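PDB 2IM8: uncharacterized protein YppE from Bacillus subtilis, which is of unknown function and adopts a compact, mostly helical, four-helix fold of the bacterial DUF1798 family. Local coordinates for residues T39-A51 with N81-H93. Residues are numbered along the deposited sequence; the frame is centred on the assembly and turned at random.
Sequences TIKPAVEENDELA and NFLELVLQSYVHH
The side chains of Ile40 and Tyr90 lie alongside each other, pointing opposite ways, at one end of an interface where segments 39-51 and 81-91, on helices 36-64 and 72-91, run antiparallel at 161° with axes 9.3 Å apart. The apolar contacts begin here. Ile40 CG1 lies 3.7 Å from Tyr90 CB, while its CG2 branch, anti to the backbone N, meets Leu87 CD1 and its CD1 crosses to Val91 CG1. The phenol ring of Tyr90 leans obliquely across segment 39-51, with CE1 at 3.7 Å from Thr39 CG2 and the CE2 side and OH lying against Ala43 CB; Tyr34 meets this ring edge-to-face. Midway, Val44 CG2 rests obliquely on Val86 CG1 at 4.1 Å, where the backbones come nearest. At the far end Ala51 CB touches Phe82 CD2 and Leu83 CD1.

Asn47 and Asp48 bring polar groups to this surface. The Asn47 amide stands nearly upright to the Phe82 ring, the planes 81° apart; Asn47 CB is 3.5 Å from Phe82 CE2, and Asn47 OD1 is near Phe82 CZ. The backbone O of Asn47 lies at the edge of the same ring, in its plane, and Val86 CG2 lies above one face, offset toward the rim. With CG beside the backbone N (chi1 -80°), Asn47 ND2 turns back to Ala43 O at 2.8 Å, a bent bond made from above the carbonyl plane; Asn47 N reaches that oxygen from the opposite face. An alanine here is likely to leave Ala43 O without its second donor and open a gap beside Phe82 and Val86. Asp48 OD2 approaches the Leu83 CD2 methyl.

Asn47 and Phe82 also touch Val16 of helix 3-29, placing this antiparallel pairing of consecutive helices within the four-helix chain. Since no hydrogen bond or salt bridge spans the two segments, their cohesion rests on apolar packing, while Asn47 uses one N-H within its own helix.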
ATOM      1  N   THR A  39      -9.277 -14.242  -9.149  1.00 11.44           N
ATOM      2  CA  THR A  39      -8.889 -13.657  -7.872  1.00 12.00           C
ATOM      3  C   THR A  39      -7.615 -12.804  -7.908  1.00 10.97           C
ATOM      4  O   THR A  39      -7.647 -11.616  -7.570  1.00 10.59           O
ATOM      5  CB  THR A  39      -8.729 -14.763  -6.795  1.00 15.35           C
ATOM      6  OG1 THR A  39      -9.960 -15.490  -6.664  1.00 14.35           O
ATOM      7  CG2 THR A  39      -8.376 -14.154  -5.442  1.00 14.09           C
ATOM      8  N   ILE A  40      -6.509 -13.409  -8.324  1.00  7.71           N
ATOM      9  CA  ILE A  40      -5.209 -12.737  -8.367  1.00  7.45           C
ATOM     10  C   ILE A  40      -5.164 -11.498  -9.266  1.00  6.83           C
ATOM     11  O   ILE A  40      -4.931 -10.386  -8.796  1.00  6.70           O
ATOM     12  CB  ILE A  40      -4.111 -13.731  -8.811  1.00 13.46           C
ATOM     13  CG1 ILE A  40      -4.059 -14.909  -7.829  1.00 16.20           C
ATOM     14  CG2 ILE A  40      -2.748 -13.029  -8.872  1.00 13.05           C
ATOM     15  CD1 ILE A  40      -3.060 -15.991  -8.199  1.00 16.25           C
ATOM     16  N   LYS A  41      -5.396 -11.699 -10.555  1.00 10.52           N
ATOM     17  CA  LYS A  41      -5.380 -10.612 -11.520  1.00 11.50           C
ATOM     18  C   LYS A  41      -6.299  -9.462 -11.099  1.00 11.36           C
ATOM     19  O   LYS A  41      -5.888  -8.306 -11.108  1.00 12.68           O
ATOM     20  CB  LYS A  41      -5.769 -11.163 -12.898  1.00 14.05           C
ATOM     21  CG  LYS A  41      -5.699 -10.174 -14.045  1.00 17.80           C
ATOM     22  CD  LYS A  41      -5.877 -10.886 -15.388  1.00 17.93           C
ATOM     23  CE  LYS A  41      -5.988  -9.890 -16.549  1.00 18.03           C
ATOM     24  NZ  LYS A  41      -7.259  -9.113 -16.505  1.00 23.82           N
ATOM     25  N   PRO A  42      -7.554  -9.757 -10.713  1.00  9.27           N
ATOM     26  CA  PRO A  42      -8.428  -8.651 -10.307  1.00  9.75           C
ATOM     27  C   PRO A  42      -7.971  -7.956  -9.027  1.00  8.79           C
ATOM     28  O   PRO A  42      -8.241  -6.771  -8.837  1.00 10.35           O
ATOM     29  CB  PRO A  42      -9.787  -9.317 -10.142  1.00 22.79           C
ATOM     30  CG  PRO A  42      -9.434 -10.722  -9.762  1.00 24.89           C
ATOM     31  CD  PRO A  42      -8.289 -11.033 -10.690  1.00 21.42           C
ATOM     32  N   ALA A  43      -7.284  -8.684  -8.153  1.00 13.26           N
ATOM     33  CA  ALA A  43      -6.819  -8.088  -6.908  1.00 13.29           C
ATOM     34  C   ALA A  43      -5.713  -7.105  -7.243  1.00 12.20           C
ATOM     35  O   ALA A  43      -5.652  -6.018  -6.675  1.00 13.34           O
ATOM     36  CB  ALA A  43      -6.307  -9.152  -5.950  1.00 12.08           C
ATOM     37  N   VAL A  44      -4.841  -7.484  -8.174  1.00  7.07           N
ATOM     38  CA  VAL A  44      -3.754  -6.594  -8.578  1.00  6.75           C
ATOM     39  C   VAL A  44      -4.312  -5.379  -9.314  1.00  7.24           C
ATOM     40  O   VAL A  44      -3.914  -4.238  -9.049  1.00  7.95           O
ATOM     41  CB  VAL A  44      -2.740  -7.322  -9.489  1.00 14.29           C
ATOM     42  CG1 VAL A  44      -1.712  -6.333 -10.022  1.00 15.43           C
ATOM     43  CG2 VAL A  44      -2.031  -8.431  -8.701  1.00 16.23           C
ATOM     44  N   GLU A  45      -5.244  -5.619 -10.229  1.00 10.31           N
ATOM     45  CA  GLU A  45      -5.839  -4.529 -11.005  1.00 14.17           C
ATOM     46  C   GLU A  45      -6.523  -3.520 -10.092  1.00 12.23           C
ATOM     47  O   GLU A  45      -6.277  -2.323 -10.191  1.00 14.54           O
ATOM     48  CB  GLU A  45      -6.845  -5.074 -12.033  1.00 19.02           C
ATOM     49  CG  GLU A  45      -6.248  -6.078 -13.021  1.00 25.66           C
ATOM     50  CD  GLU A  45      -7.293  -6.711 -13.938  1.00 26.34           C
ATOM     51  OE1 GLU A  45      -8.432  -6.954 -13.476  1.00 25.68           O
ATOM     52  OE2 GLU A  45      -6.967  -6.988 -15.114  1.00 26.10           O
ATOM     53  N   GLU A  46      -7.366  -4.002  -9.185  1.00 14.98           N
ATOM     54  CA  GLU A  46      -8.077  -3.116  -8.265  1.00 15.57           C
ATOM     55  C   GLU A  46      -7.104  -2.317  -7.392  1.00 15.40           C
ATOM     56  O   GLU A  46      -7.269  -1.111  -7.178  1.00 13.46           O
ATOM     57  CB  GLU A  46      -9.008  -3.942  -7.387  1.00 24.13           C
ATOM     58  CG  GLU A  46     -10.229  -4.458  -8.134  1.00 31.10           C
ATOM     59  CD  GLU A  46     -10.908  -5.619  -7.439  1.00 35.20           C
ATOM     60  OE1 GLU A  46     -10.869  -5.673  -6.189  1.00 37.54           O
ATOM     61  OE2 GLU A  46     -11.498  -6.471  -8.148  1.00 36.57           O
ATOM     62  N   ASN A  47      -6.081  -2.994  -6.894  1.00 11.51           N
ATOM     63  CA  ASN A  47      -5.113  -2.329  -6.041  1.00 13.37           C
ATOM     64  C   ASN A  47      -4.206  -1.396  -6.814  1.00 12.32           C
ATOM     65  O   ASN A  47      -3.678  -0.413  -6.271  1.00 13.37           O
ATOM     66  CB  ASN A  47      -4.354  -3.380  -5.240  1.00 11.10           C
ATOM     67  CG  ASN A  47      -5.162  -3.853  -4.061  1.00 13.39           C
ATOM     68  OD1 ASN A  47      -5.531  -3.048  -3.209  1.00 10.25           O
ATOM     69  ND2 ASN A  47      -5.470  -5.148  -4.008  1.00 14.97           N
ATOM     70  N   ASP A  48      -4.072  -1.672  -8.102  1.00 11.18           N
ATOM     71  CA  ASP A  48      -3.282  -0.830  -8.969  1.00 11.31           C
ATOM     72  C   ASP A  48      -4.013   0.507  -9.068  1.00 11.44           C
ATOM     73  O   ASP A  48      -3.389   1.569  -8.978  1.00  8.83           O
ATOM     74  CB  ASP A  48      -3.157  -1.466 -10.352  1.00 16.83           C
ATOM     75  CG  ASP A  48      -2.395  -0.593 -11.325  1.00 22.62           C
ATOM     76  OD1 ASP A  48      -3.000   0.355 -11.868  1.00 27.15           O
ATOM     77  OD2 ASP A  48      -1.190  -0.845 -11.541  1.00 24.23           O
ATOM     78  N   GLU A  49      -5.335   0.451  -9.250  1.00 10.69           N
ATOM     79  CA  GLU A  49      -6.147   1.665  -9.353  1.00 14.39           C
ATOM     80  C   GLU A  49      -6.101   2.440  -8.052  1.00 13.58           C
ATOM     81  O   GLU A  49      -5.951   3.662  -8.047  1.00 15.00           O
ATOM     82  CB  GLU A  49      -7.606   1.331  -9.666  1.00 35.30           C
ATOM     83  CG  GLU A  49      -7.844   0.714 -11.027  1.00 46.30           C
ATOM     84  CD  GLU A  49      -9.308   0.361 -11.246  1.00 51.73           C
ATOM     85  OE1 GLU A  49     -10.164   1.272 -11.155  1.00 54.08           O
ATOM     86  OE2 GLU A  49      -9.602  -0.828 -11.506  1.00 55.96           O
ATOM     87  N   LEU A  50      -6.248   1.723  -6.944  1.00 11.12           N
ATOM     88  CA  LEU A  50      -6.211   2.335  -5.623  1.00 10.98           C
ATOM     89  C   LEU A  50      -4.871   3.048  -5.390  1.00 10.38           C
ATOM     90  O   LEU A  50      -4.847   4.209  -4.995  1.00 10.48           O
ATOM     91  CB  LEU A  50      -6.426   1.260  -4.553  1.00 14.99           C
ATOM     92  CG  LEU A  50      -6.274   1.626  -3.073  1.00 14.38           C
ATOM     93  CD1 LEU A  50      -7.112   2.843  -2.742  1.00 14.76           C
ATOM     94  CD2 LEU A  50      -6.695   0.427  -2.217  1.00 13.39           C
ATOM     95  N   ALA A  51      -3.767   2.349  -5.646  1.00 12.80           N
ATOM     96  CA  ALA A  51      -2.431   2.901  -5.443  1.00 13.63           C
ATOM     97  C   ALA A  51      -2.172   4.156  -6.273  1.00 14.17           C
ATOM     98  O   ALA A  51      -1.557   5.105  -5.786  1.00 15.34           O
ATOM     99  CB  ALA A  51      -1.364   1.841  -5.756  1.00  9.77           C
ATOM    100  N   ASN A  81       6.209  -1.512  -4.837  1.00 13.63           N
ATOM    101  CA  ASN A  81       6.307  -2.408  -3.688  1.00 13.89           C
ATOM    102  C   ASN A  81       4.925  -2.931  -3.290  1.00 11.84           C
ATOM    103  O   ASN A  81       4.762  -4.116  -2.999  1.00 12.10           O
ATOM    104  CB  ASN A  81       6.955  -1.700  -2.495  1.00 15.59           C
ATOM    105  CG  ASN A  81       8.460  -1.559  -2.641  1.00 16.97           C
ATOM    106  OD1 ASN A  81       9.142  -2.474  -3.114  1.00 17.52           O
ATOM    107  ND2 ASN A  81       8.988  -0.422  -2.212  1.00 16.90           N
ATOM    108  N   PHE A  82       3.936  -2.043  -3.282  1.00  8.16           N
ATOM    109  CA  PHE A  82       2.575  -2.413  -2.923  1.00  7.94           C
ATOM    110  C   PHE A  82       2.025  -3.471  -3.872  1.00  9.40           C
ATOM    111  O   PHE A  82       1.426  -4.454  -3.433  1.00  9.62           O
ATOM    112  CB  PHE A  82       1.684  -1.173  -2.944  1.00  7.07           C
ATOM    113  CG  PHE A  82       0.253  -1.440  -2.563  1.00  7.68           C
ATOM    114  CD1 PHE A  82      -0.092  -1.755  -1.249  1.00  9.45           C
ATOM    115  CD2 PHE A  82      -0.756  -1.361  -3.517  1.00 11.54           C
ATOM    116  CE1 PHE A  82      -1.432  -1.985  -0.892  1.00 10.75           C
ATOM    117  CE2 PHE A  82      -2.101  -1.590  -3.168  1.00  9.91           C
ATOM    118  CZ  PHE A  82      -2.432  -1.902  -1.852  1.00  9.21           C
ATOM    119  N   LEU A  83       2.222  -3.274  -5.174  1.00 10.54           N
ATOM    120  CA  LEU A  83       1.732  -4.249  -6.149  1.00 12.73           C
ATOM    121  C   LEU A  83       2.455  -5.583  -6.034  1.00 11.38           C
ATOM    122  O   LEU A  83       1.862  -6.637  -6.272  1.00 12.19           O
ATOM    123  CB  LEU A  83       1.862  -3.707  -7.575  1.00 16.18           C
ATOM    124  CG  LEU A  83       0.733  -2.792  -8.059  1.00 20.61           C
ATOM    125  CD1 LEU A  83       0.529  -1.657  -7.082  1.00 22.38           C
ATOM    126  CD2 LEU A  83       1.080  -2.257  -9.439  1.00 20.87           C
ATOM    127  N   GLU A  84       3.736  -5.558  -5.686  1.00 10.64           N
ATOM    128  CA  GLU A  84       4.443  -6.824  -5.527  1.00  8.87           C
ATOM    129  C   GLU A  84       3.840  -7.517  -4.305  1.00  9.37           C
ATOM    130  O   GLU A  84       3.553  -8.716  -4.339  1.00  7.21           O
ATOM    131  CB  GLU A  84       5.941  -6.613  -5.328  1.00 12.62           C
ATOM    132  CG  GLU A  84       6.667  -7.889  -4.884  1.00 14.24           C
ATOM    133  CD  GLU A  84       8.181  -7.793  -4.927  1.00 16.11           C
ATOM    134  OE1 GLU A  84       8.728  -6.686  -4.721  1.00 16.46           O
ATOM    135  OE2 GLU A  84       8.822  -8.847  -5.149  1.00 14.55           O
ATOM    136  N   LEU A  85       3.642  -6.745  -3.235  1.00 10.46           N
ATOM    137  CA  LEU A  85       3.066  -7.265  -1.997  1.00 12.17           C
ATOM    138  C   LEU A  85       1.727  -7.939  -2.292  1.00 10.49           C
ATOM    139  O   LEU A  85       1.466  -9.044  -1.812  1.00 11.47           O
ATOM    140  CB  LEU A  85       2.909  -6.121  -0.977  1.00 12.97           C
ATOM    141  CG  LEU A  85       1.837  -6.054   0.129  1.00 20.64           C
ATOM    142  CD1 LEU A  85       1.434  -7.430   0.644  1.00 18.33           C
ATOM    143  CD2 LEU A  85       2.391  -5.181   1.261  1.00 18.54           C
ATOM    144  N   VAL A  86       0.893  -7.292  -3.102  1.00  9.26           N
ATOM    145  CA  VAL A  86      -0.403  -7.871  -3.434  1.00  8.51           C
ATOM    146  C   VAL A  86      -0.274  -9.200  -4.181  1.00  7.62           C
ATOM    147  O   VAL A  86      -0.852 -10.208  -3.773  1.00  6.72           O
ATOM    148  CB  VAL A  86      -1.261  -6.896  -4.263  1.00 10.54           C
ATOM    149  CG1 VAL A  86      -2.526  -7.606  -4.753  1.00 10.80           C
ATOM    150  CG2 VAL A  86      -1.640  -5.690  -3.401  1.00 14.12           C
ATOM    151  N   LEU A  87       0.487  -9.217  -5.266  1.00 10.92           N
ATOM    152  CA  LEU A  87       0.667 -10.456  -6.027  1.00  9.13           C
ATOM    153  C   LEU A  87       1.249 -11.577  -5.168  1.00  8.09           C
ATOM    154  O   LEU A  87       0.757 -12.718  -5.166  1.00  9.28           O
ATOM    155  CB  LEU A  87       1.599 -10.214  -7.221  1.00  8.15           C
ATOM    156  CG  LEU A  87       1.952 -11.460  -8.050  1.00 11.40           C
ATOM    157  CD1 LEU A  87       0.689 -12.146  -8.586  1.00  8.36           C
ATOM    158  CD2 LEU A  87       2.875 -11.045  -9.196  1.00 11.69           C
ATOM    159  N   GLN A  88       2.316 -11.262  -4.447  1.00  9.39           N
ATOM    160  CA  GLN A  88       2.970 -12.279  -3.632  1.00  9.36           C
ATOM    161  C   GLN A  88       2.115 -12.817  -2.488  1.00  8.81           C
ATOM    162  O   GLN A  88       2.342 -13.932  -2.015  1.00  9.67           O
ATOM    163  CB  GLN A  88       4.302 -11.743  -3.115  1.00 11.18           C
ATOM    164  CG  GLN A  88       5.310 -11.436  -4.237  1.00 12.59           C
ATOM    165  CD  GLN A  88       5.621 -12.644  -5.111  1.00 13.98           C
ATOM    166  OE1 GLN A  88       5.794 -13.762  -4.616  1.00 11.08           O
ATOM    167  NE2 GLN A  88       5.705 -12.420  -6.419  1.00 13.12           N
ATOM    168  N   SER A  89       1.122 -12.051  -2.048  1.00  7.95           N
ATOM    169  CA  SER A  89       0.261 -12.537  -0.975  1.00 10.00           C
ATOM    170  C   SER A  89      -0.466 -13.781  -1.492  1.00  9.09           C
ATOM    171  O   SER A  89      -0.779 -14.685  -0.729  1.00  8.08           O
ATOM    172  CB  SER A  89      -0.747 -11.467  -0.538  1.00 10.19           C
ATOM    173  OG  SER A  89      -1.751 -11.233  -1.515  1.00 10.50           O
ATOM    174  N   TYR A  90      -0.705 -13.823  -2.802  1.00  9.52           N
ATOM    175  CA  TYR A  90      -1.387 -14.958  -3.424  1.00 10.89           C
ATOM    176  C   TYR A  90      -0.457 -16.064  -3.898  1.00  9.76           C
ATOM    177  O   TYR A  90      -0.738 -17.234  -3.666  1.00  9.73           O
ATOM    178  CB  TYR A  90      -2.222 -14.484  -4.612  1.00  8.09           C
ATOM    179  CG  TYR A  90      -3.330 -13.556  -4.198  1.00 10.28           C
ATOM    180  CD1 TYR A  90      -4.508 -14.058  -3.649  1.00 11.52           C
ATOM    181  CD2 TYR A  90      -3.179 -12.177  -4.305  1.00 10.85           C
ATOM    182  CE1 TYR A  90      -5.516 -13.205  -3.212  1.00 10.50           C
ATOM    183  CE2 TYR A  90      -4.176 -11.313  -3.871  1.00 11.45           C
ATOM    184  CZ  TYR A  90      -5.344 -11.841  -3.325  1.00 12.29           C
ATOM    185  OH  TYR A  90      -6.344 -11.008  -2.900  1.00 11.96           O
ATOM    186  N   VAL A  91       0.644 -15.692  -4.555  1.00  7.10           N
ATOM    187  CA  VAL A  91       1.587 -16.678  -5.092  1.00  8.06           C
ATOM    188  C   VAL A  91       2.806 -16.975  -4.206  1.00  9.55           C
ATOM    189  O   VAL A  91       3.488 -17.985  -4.394  1.00  8.01           O
ATOM    190  CB  VAL A  91       2.066 -16.254  -6.510  1.00 13.25           C
ATOM    191  CG1 VAL A  91       0.861 -16.062  -7.412  1.00 12.29           C
ATOM    192  CG2 VAL A  91       2.873 -14.970  -6.437  1.00 15.12           C
ATOM    193  N   HIS A  92       3.073 -16.080  -3.257  1.00 14.33           N
ATOM    194  CA  HIS A  92       4.170 -16.214  -2.292  1.00 16.53           C
ATOM    195  C   HIS A  92       5.470 -16.865  -2.765  1.00 17.07           C
ATOM    196  O   HIS A  92       6.000 -17.761  -2.103  1.00 18.14           O
ATOM    197  CB  HIS A  92       3.664 -16.961  -1.054  1.00 12.69           C
ATOM    198  CG  HIS A  92       3.069 -18.304  -1.356  1.00 15.31           C
ATOM    199  ND1 HIS A  92       3.836 -19.415  -1.643  1.00 16.06           N
ATOM    200  CD2 HIS A  92       1.780 -18.711  -1.413  1.00 14.74           C
ATOM    201  CE1 HIS A  92       3.042 -20.448  -1.863  1.00 16.00           C
ATOM    202  NE2 HIS A  92       1.790 -20.048  -1.730  1.00 14.50           N
ATOM    203  N   HIS A  93       6.000 -16.416  -3.892  1.00 19.30           N
ATOM    204  CA  HIS A  93       7.246 -16.985  -4.381  1.00 18.75           C
ATOM    205  C   HIS A  93       8.446 -16.405  -3.658  1.00 19.87           C
ATOM    206  O   HIS A  93       9.364 -17.137  -3.300  1.00 21.10           O
ATOM    207  CB  HIS A  93       7.395 -16.744  -5.881  1.00 14.65           C
ATOM    208  CG  HIS A  93       6.408 -17.501  -6.709  1.00 13.78           C
ATOM    209  ND1 HIS A  93       6.226 -18.863  -6.584  1.00 11.72           N
ATOM    210  CD2 HIS A  93       5.565 -17.094  -7.688  1.00 13.42           C
ATOM    211  CE1 HIS A  93       5.313 -19.262  -7.453  1.00 12.58           C
ATOM    212  NE2 HIS A  93       4.897 -18.208  -8.136  1.00 14.35           N
TER